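Local coordinates for HD-GYP domain-containing protein (Bdellovibrio bacteriovorus, PDB 3TM8), which binds a pair of iron ions and probably acts in cyclic-di-GMP signalling as a member of the HD-GYP phosphodiesterase family, at residues 249-261 against 274-286. Sequence-based numbering, arbitrary orientation.
Sequences TVINIIGQHEETI and MDPLAVLVSSANA. With FE (Fe (III) ion), chain E; FE (Fe (III) ion), chain D; PO4 (phosphate ion), chain C.
Ile253 lays its CG2 methyl against both methyls of Val281, 3.9 Å from Val281 CG1, and Ile253 CG1 rests on Ala278. Ala278 sits at the crossing, where the axes of the helical segments 249-256 and 276-286 approach to 8.7 Å at -43°. The extended side chain of Gln256 runs over Ala278 CB and offers OE1, in the carbonyl plane, to Asp275 N (2.9 Å). With CG anti to the backbone N (chi1 -175°), Asp275 divides its carboxylate: OD1 caps the helix at Leu277 N, whereas OD2 receives an almost straight bond from Asn252 ND2 (3.0 Å), whose OD1 is held by Gln248 NE2. The bend of Met274 at chi3 (72°) carries CE to 3.4 Å from Gln256 O, while SD lies 3.5 Å from Glu259 CB. At the end of the type I turn 256-259, Ser282 OG donates to Glu259 O (2.9 Å).

The far end is the HD-type di-iron centre. His257 NE2 and Glu258 OE2 bind one iron and Asn285 OD1 the other; Asn285 ND2 also donates to a bound phosphate. His257 ND1 donates to Ile253 O in its ring plane, limiting the ring's rotation. Asp204 bridges both irons. Helix 190-202 packs against Val250 and Val281, helix 223-240 against Ile254, and helix 167-185 against Leu280.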
ATOM      1  N   THR A 249      -2.163   9.092 -15.412  1.00 10.47           N
ATOM      2  CA  THR A 249      -3.109   8.217 -14.729  1.00 10.48           C
ATOM      3  C   THR A 249      -2.844   8.192 -13.222  1.00  8.38           C
ATOM      4  O   THR A 249      -3.773   8.184 -12.414  1.00  9.28           O
ATOM      5  CB  THR A 249      -3.025   6.781 -15.257  1.00 13.48           C
ATOM      6  OG1 THR A 249      -3.409   6.755 -16.638  1.00 18.63           O
ATOM      7  CG2 THR A 249      -3.933   5.859 -14.452  1.00 12.57           C
ATOM      8  N   VAL A 250      -1.566   8.168 -12.848  1.00  8.61           N
ATOM      9  CA  VAL A 250      -1.177   8.150 -11.442  1.00  8.50           C
ATOM     10  C   VAL A 250      -1.557   9.471 -10.758  1.00  7.84           C
ATOM     11  O   VAL A 250      -2.113   9.476  -9.655  1.00  8.52           O
ATOM     12  CB  VAL A 250       0.332   7.855 -11.319  1.00  8.13           C
ATOM     13  CG1 VAL A 250       0.792   7.995  -9.881  1.00  9.01           C
ATOM     14  CG2 VAL A 250       0.633   6.454 -11.864  1.00  8.58           C
ATOM     15  N   ILE A 251      -1.268  10.588 -11.420  1.00  8.02           N
ATOM     16  CA  ILE A 251      -1.696  11.895 -10.932  1.00  9.01           C
ATOM     17  C   ILE A 251      -3.213  11.934 -10.765  1.00  7.70           C
ATOM     18  O   ILE A 251      -3.721  12.427  -9.764  1.00  8.87           O
ATOM     19  CB  ILE A 251      -1.248  13.033 -11.881  1.00 11.47           C
ATOM     20  CG1 ILE A 251       0.285  13.105 -11.939  1.00 12.71           C
ATOM     21  CG2 ILE A 251      -1.857  14.375 -11.453  1.00 12.72           C
ATOM     22  CD1 ILE A 251       0.813  13.844 -13.169  1.00 14.15           C
ATOM     23  N   ASN A 252      -3.940  11.415 -11.752  1.00  7.98           N
ATOM     24  CA  ASN A 252      -5.396  11.383 -11.656  1.00  8.71           C
ATOM     25  C   ASN A 252      -5.885  10.581 -10.464  1.00  8.06           C
ATOM     26  O   ASN A 252      -6.808  10.991  -9.776  1.00  8.72           O
ATOM     27  CB  ASN A 252      -6.017  10.806 -12.924  1.00  9.62           C
ATOM     28  CG  ASN A 252      -5.845  11.714 -14.119  1.00 11.80           C
ATOM     29  OD1 ASN A 252      -5.502  12.891 -13.976  1.00 12.26           O
ATOM     30  ND2 ASN A 252      -6.086  11.174 -15.311  1.00 12.17           N
ATOM     31  N   ILE A 253      -5.279   9.424 -10.229  1.00  7.90           N
ATOM     32  CA  ILE A 253      -5.689   8.592  -9.107  1.00  7.66           C
ATOM     33  C   ILE A 253      -5.383   9.284  -7.770  1.00  7.10           C
ATOM     34  O   ILE A 253      -6.220   9.318  -6.866  1.00  7.37           O
ATOM     35  CB  ILE A 253      -5.065   7.197  -9.198  1.00  6.82           C
ATOM     36  CG1 ILE A 253      -5.705   6.425 -10.360  1.00  7.38           C
ATOM     37  CG2 ILE A 253      -5.232   6.440  -7.888  1.00  7.48           C
ATOM     38  CD1 ILE A 253      -4.926   5.179 -10.763  1.00  8.43           C
ATOM     39  N   ILE A 254      -4.197   9.866  -7.647  1.00  7.49           N
ATOM     40  CA  ILE A 254      -3.865  10.588  -6.426  1.00  7.80           C
ATOM     41  C   ILE A 254      -4.893  11.693  -6.141  1.00  7.67           C
ATOM     42  O   ILE A 254      -5.374  11.842  -5.005  1.00  8.98           O
ATOM     43  CB  ILE A 254      -2.427  11.144  -6.489  1.00  8.48           C
ATOM     44  CG1 ILE A 254      -1.431   9.986  -6.422  1.00  8.46           C
ATOM     45  CG2 ILE A 254      -2.179  12.131  -5.351  1.00  9.78           C
ATOM     46  CD1 ILE A 254      -0.011  10.374  -6.768  1.00 10.03           C
ATOM     47  N   GLY A 255      -5.260  12.439  -7.180  1.00  7.18           N
ATOM     48  CA  GLY A 255      -6.147  13.575  -7.019  1.00  8.22           C
ATOM     49  C   GLY A 255      -7.631  13.267  -6.996  1.00  8.41           C
ATOM     50  O   GLY A 255      -8.399  14.042  -6.433  1.00  9.13           O
ATOM     51  N   GLN A 256      -8.048  12.158  -7.606  1.00  7.81           N
ATOM     52  CA  GLN A 256      -9.481  11.902  -7.808  1.00  8.83           C
ATOM     53  C   GLN A 256     -10.037  10.739  -6.989  1.00  8.72           C
ATOM     54  O   GLN A 256     -11.224  10.426  -7.084  1.00  8.13           O
ATOM     55  CB  GLN A 256      -9.796  11.651  -9.292  1.00  9.14           C
ATOM     56  CG  GLN A 256      -9.414  12.775 -10.227  1.00 10.28           C
ATOM     57  CD  GLN A 256      -9.637  12.393 -11.688  1.00 13.84           C
ATOM     58  OE1 GLN A 256     -10.130  11.305 -11.989  1.00 17.17           O
ATOM     59  NE2 GLN A 256      -9.272  13.286 -12.599  1.00 17.37           N
ATOM     60  N   HIS A 257      -9.193  10.079  -6.204  1.00  7.25           N
ATOM     61  CA  HIS A 257      -9.614   8.818  -5.601  1.00  7.39           C
ATOM     62  C   HIS A 257     -10.639   8.973  -4.476  1.00  7.52           C
ATOM     63  O   HIS A 257     -11.177   7.974  -4.010  1.00  7.77           O
ATOM     64  CB  HIS A 257      -8.408   8.046  -5.075  1.00  7.08           C
ATOM     65  CG  HIS A 257      -7.828   8.642  -3.827  1.00  6.74           C
ATOM     66  ND1 HIS A 257      -6.807   9.567  -3.843  1.00  6.93           N
ATOM     67  CD2 HIS A 257      -8.165   8.480  -2.525  1.00  5.76           C
ATOM     68  CE1 HIS A 257      -6.524   9.933  -2.602  1.00  6.26           C
ATOM     69  NE2 HIS A 257      -7.338   9.290  -1.784  1.00  5.64           N
ATOM     70  N   GLU A 258     -10.877  10.201  -4.012  1.00  7.85           N
ATOM     71  CA  GLU A 258     -11.925  10.437  -3.013  1.00  8.27           C
ATOM     72  C   GLU A 258     -13.219  10.922  -3.661  1.00  9.70           C
ATOM     73  O   GLU A 258     -14.194  11.226  -2.972  1.00 10.81           O
ATOM     74  CB  GLU A 258     -11.477  11.439  -1.951  1.00  8.34           C
ATOM     75  CG  GLU A 258     -10.292  10.975  -1.121  1.00  8.48           C
ATOM     76  CD  GLU A 258     -10.563   9.729  -0.287  1.00  8.27           C
ATOM     77  OE1 GLU A 258     -11.707   9.229  -0.254  1.00  9.75           O
ATOM     78  OE2 GLU A 258      -9.611   9.251   0.352  1.00  7.65           O
ATOM     79  N   GLU A 259     -13.238  10.999  -4.987  1.00 10.91           N
ATOM     80  CA  GLU A 259     -14.436  11.433  -5.684  1.00 12.15           C
ATOM     81  C   GLU A 259     -15.448  10.301  -5.718  1.00 12.48           C
ATOM     82  O   GLU A 259     -15.082   9.126  -5.723  1.00 12.90           O
ATOM     83  CB  GLU A 259     -14.098  11.929  -7.090  1.00 13.75           C
ATOM     84  CG  GLU A 259     -13.173  13.138  -7.093  1.00 14.00           C
ATOM     85  CD  GLU A 259     -13.590  14.203  -6.080  1.00 15.33           C
ATOM     86  OE1 GLU A 259     -14.708  14.752  -6.207  1.00 15.85           O
ATOM     87  OE2 GLU A 259     -12.797  14.498  -5.160  1.00 15.39           O
ATOM     88  N   THR A 260     -16.726  10.670  -5.722  1.00 12.73           N
ATOM     89  CA  THR A 260     -17.810   9.700  -5.710  1.00 14.09           C
ATOM     90  C   THR A 260     -18.662   9.929  -6.944  1.00 13.99           C
ATOM     91  O   THR A 260     -18.646  11.017  -7.518  1.00 15.07           O
ATOM     92  CB  THR A 260     -18.669   9.842  -4.438  1.00 16.30           C
ATOM     93  OG1 THR A 260     -19.217  11.163  -4.379  1.00 16.27           O
ATOM     94  CG2 THR A 260     -17.823   9.603  -3.199  1.00 17.35           C
ATOM     95  N   ILE A 261     -19.405   8.916  -7.364  1.00 13.78           N
ATOM     96  CA  ILE A 261     -20.034   9.010  -8.668  1.00 16.02           C
ATOM     97  C   ILE A 261     -21.149  10.049  -8.683  1.00 17.55           C
ATOM     98  O   ILE A 261     -21.520  10.541  -9.745  1.00 19.67           O
ATOM     99  CB  ILE A 261     -20.490   7.634  -9.229  1.00 16.45           C
ATOM    100  CG1 ILE A 261     -21.584   6.998  -8.363  1.00 17.00           C
ATOM    101  CG2 ILE A 261     -19.297   6.705  -9.398  1.00 17.33           C
ATOM    102  CD1 ILE A 261     -22.157   5.708  -8.953  1.00 17.23           C
ATOM    103  N   MET A 274     -14.388  11.888 -14.384  1.00 21.46           N
ATOM    104  CA  MET A 274     -13.245  11.216 -13.772  1.00 20.80           C
ATOM    105  C   MET A 274     -12.523  10.244 -14.685  1.00 17.55           C
ATOM    106  O   MET A 274     -13.106   9.694 -15.612  1.00 16.99           O
ATOM    107  CB  MET A 274     -13.706  10.441 -12.548  1.00 22.61           C
ATOM    108  CG  MET A 274     -13.994  11.283 -11.343  1.00 24.11           C
ATOM    109  SD  MET A 274     -14.626  10.198 -10.078  1.00 25.60           S
ATOM    110  CE  MET A 274     -13.140   9.296  -9.625  1.00 23.12           C
ATOM    111  N   ASP A 275     -11.250  10.012 -14.386  1.00 15.13           N
ATOM    112  CA  ASP A 275     -10.507   8.922 -14.992  1.00 14.48           C
ATOM    113  C   ASP A 275     -11.179   7.635 -14.513  1.00 13.23           C
ATOM    114  O   ASP A 275     -11.336   7.429 -13.312  1.00 12.08           O
ATOM    115  CB  ASP A 275      -9.050   8.986 -14.516  1.00 15.03           C
ATOM    116  CG  ASP A 275      -8.154   7.971 -15.191  1.00 16.27           C
ATOM    117  OD1 ASP A 275      -8.622   6.847 -15.464  1.00 17.15           O
ATOM    118  OD2 ASP A 275      -6.969   8.301 -15.434  1.00 16.19           O
ATOM    119  N   PRO A 276     -11.607   6.768 -15.443  1.00 14.60           N
ATOM    120  CA  PRO A 276     -12.284   5.534 -15.033  0.50 13.95           C
ATOM    121  C   PRO A 276     -11.449   4.706 -14.053  1.00 11.91           C
ATOM    122  O   PRO A 276     -12.006   4.036 -13.182  1.00 12.80           O
ATOM    123  CB  PRO A 276     -12.479   4.780 -16.357  0.50 15.55           C
ATOM    124  CG  PRO A 276     -11.522   5.414 -17.316  0.50 16.21           C
ATOM    125  CD  PRO A 276     -11.436   6.846 -16.903  0.50 16.31           C
ATOM    126  N   LEU A 277     -10.128   4.755 -14.179  1.00 10.62           N
ATOM    127  CA  LEU A 277      -9.291   3.990 -13.264  1.00 10.29           C
ATOM    128  C   LEU A 277      -9.333   4.560 -11.843  1.00  9.81           C
ATOM    129  O   LEU A 277      -9.192   3.816 -10.869  1.00  9.31           O
ATOM    130  CB  LEU A 277      -7.855   3.884 -13.791  1.00 11.15           C
ATOM    131  CG  LEU A 277      -7.723   3.109 -15.111  1.00 12.72           C
ATOM    132  CD1 LEU A 277      -6.293   3.171 -15.621  1.00 13.92           C
ATOM    133  CD2 LEU A 277      -8.171   1.663 -14.944  1.00 13.69           C
ATOM    134  N   ALA A 278      -9.542   5.871 -11.723  1.00  9.10           N
ATOM    135  CA  ALA A 278      -9.702   6.483 -10.404  1.00  8.06           C
ATOM    136  C   ALA A 278     -11.025   6.083  -9.747  1.00  8.49           C
ATOM    137  O   ALA A 278     -11.109   6.000  -8.528  1.00  9.39           O
ATOM    138  CB  ALA A 278      -9.567   8.005 -10.469  1.00  8.85           C
ATOM    139  N   VAL A 279     -12.061   5.843 -10.551  1.00  8.79           N
ATOM    140  CA  VAL A 279     -13.332   5.368 -10.017  1.00 10.26           C
ATOM    141  C   VAL A 279     -13.130   3.998  -9.363  1.00  8.84           C
ATOM    142  O   VAL A 279     -13.669   3.724  -8.288  1.00  8.67           O
ATOM    143  CB  VAL A 279     -14.423   5.288 -11.112  1.00 11.47           C
ATOM    144  CG1 VAL A 279     -15.747   4.821 -10.509  1.00 11.36           C
ATOM    145  CG2 VAL A 279     -14.579   6.635 -11.789  1.00 13.14           C
ATOM    146  N   LEU A 280     -12.334   3.152 -10.014  1.00 10.00           N
ATOM    147  CA  LEU A 280     -12.023   1.837  -9.489  0.50  9.64           C
ATOM    148  C   LEU A 280     -11.263   1.951  -8.157  1.00  7.71           C
ATOM    149  O   LEU A 280     -11.627   1.310  -7.167  1.00  8.49           O
ATOM    150  CB  LEU A 280     -11.216   1.064 -10.540  0.50 10.64           C
ATOM    151  CG  LEU A 280     -11.089  -0.449 -10.408  0.50 11.59           C
ATOM    152  CD1 LEU A 280     -10.678  -1.087 -11.726  0.50 10.45           C
ATOM    153  CD2 LEU A 280     -10.085  -0.780  -9.331  0.50 11.64           C
ATOM    154  N   VAL A 281     -10.219   2.772  -8.134  1.00  7.03           N
ATOM    155  CA  VAL A 281      -9.450   2.957  -6.907  1.00  7.38           C
ATOM    156  C   VAL A 281     -10.314   3.560  -5.799  1.00  6.63           C
ATOM    157  O   VAL A 281     -10.175   3.197  -4.630  1.00  7.45           O
ATOM    158  CB  VAL A 281      -8.192   3.815  -7.139  1.00  8.03           C
ATOM    159  CG1 VAL A 281      -7.470   4.069  -5.822  1.00  7.47           C
ATOM    160  CG2 VAL A 281      -7.256   3.121  -8.115  1.00  8.94           C
ATOM    161  N   SER A 282     -11.201   4.483  -6.161  1.00  6.68           N
ATOM    162  CA  SER A 282     -12.108   5.066  -5.179  1.00  6.95           C
ATOM    163  C   SER A 282     -12.947   3.991  -4.480  1.00  6.90           C
ATOM    164  O   SER A 282     -13.099   4.012  -3.257  1.00  6.60           O
ATOM    165  CB  SER A 282     -13.004   6.127  -5.811  1.00  7.51           C
ATOM    166  OG  SER A 282     -13.913   6.625  -4.846  1.00  9.26           O
ATOM    167  N   SER A 283     -13.491   3.058  -5.256  1.00  6.88           N
ATOM    168  CA  SER A 283     -14.272   1.961  -4.693  1.00  7.21           C
ATOM    169  C   SER A 283     -13.432   1.050  -3.796  1.00  6.99           C
ATOM    170  O   SER A 283     -13.841   0.710  -2.684  1.00  7.78           O
ATOM    171  CB  SER A 283     -14.929   1.135  -5.805  1.00  8.67           C
ATOM    172  OG  SER A 283     -15.766   1.941  -6.621  1.00  9.62           O
ATOM    173  N   ALA A 284     -12.262   0.649  -4.286  1.00  7.05           N
ATOM    174  CA  ALA A 284     -11.373  -0.218  -3.526  1.00  7.13           C
ATOM    175  C   ALA A 284     -10.916   0.459  -2.236  1.00  7.38           C
ATOM    176  O   ALA A 284     -10.877  -0.169  -1.174  1.00  8.08           O
ATOM    177  CB  ALA A 284     -10.173  -0.610  -4.366  1.00  7.36           C
ATOM    178  N   ASN A 285     -10.584   1.743  -2.330  1.00  6.27           N
ATOM    179  CA  ASN A 285     -10.202   2.488  -1.151  1.00  6.28           C
ATOM    180  C   ASN A 285     -11.315   2.560  -0.124  1.00  6.21           C
ATOM    181  O   ASN A 285     -11.071   2.398   1.068  1.00  6.93           O
ATOM    182  CB  ASN A 285      -9.798   3.903  -1.515  1.00  6.48           C
ATOM    183  CG  ASN A 285      -9.433   4.686  -0.310  1.00  5.99           C
ATOM    184  OD1 ASN A 285      -8.411   4.409   0.303  1.00  6.77           O
ATOM    185  ND2 ASN A 285     -10.278   5.631   0.084  1.00  7.25           N
ATOM    186  N   ALA A 286     -12.535   2.836  -0.577  1.00  6.59           N
ATOM    187  CA  ALA A 286     -13.641   3.013   0.348  1.00  7.46           C
ATOM    188  C   ALA A 286     -13.820   1.743   1.167  1.00  7.43           C
ATOM    189  O   ALA A 286     -14.104   1.795   2.367  1.00  8.34           O
ATOM    190  CB  ALA A 286     -14.910   3.358  -0.409  1.00  9.06           C
TER
HETATM  191 FE    FE E 903      -7.417   9.007   0.406  1.00  5.65          FE
HETATM  192 FE    FE D 902      -6.908   5.697   1.109  1.00  5.02          FE
HETATM  193  P   PO4 C 901      -8.437   7.608   3.118  1.00  7.47           P
HETATM  194  O1  PO4 C 901      -8.638   7.878   4.587  1.00 11.70           O
HETATM  195  O2  PO4 C 901      -7.819   6.253   2.865  1.00  7.43           O
HETATM  196  O3  PO4 C 901      -9.801   7.539   2.392  1.00 10.37           O
HETATM  197  O4  PO4 C 901      -7.674   8.752   2.483  1.00  5.47           O
HETATM  198  O   HOH W   1      -5.609   7.484 -17.502  1.00 29.52           O
HETATM  199  O   HOH W   2     -12.432   6.373  -1.817  1.00 11.20           O
HETATM  200  O   HOH W   3      -7.796   7.143   0.102  1.00  5.37           O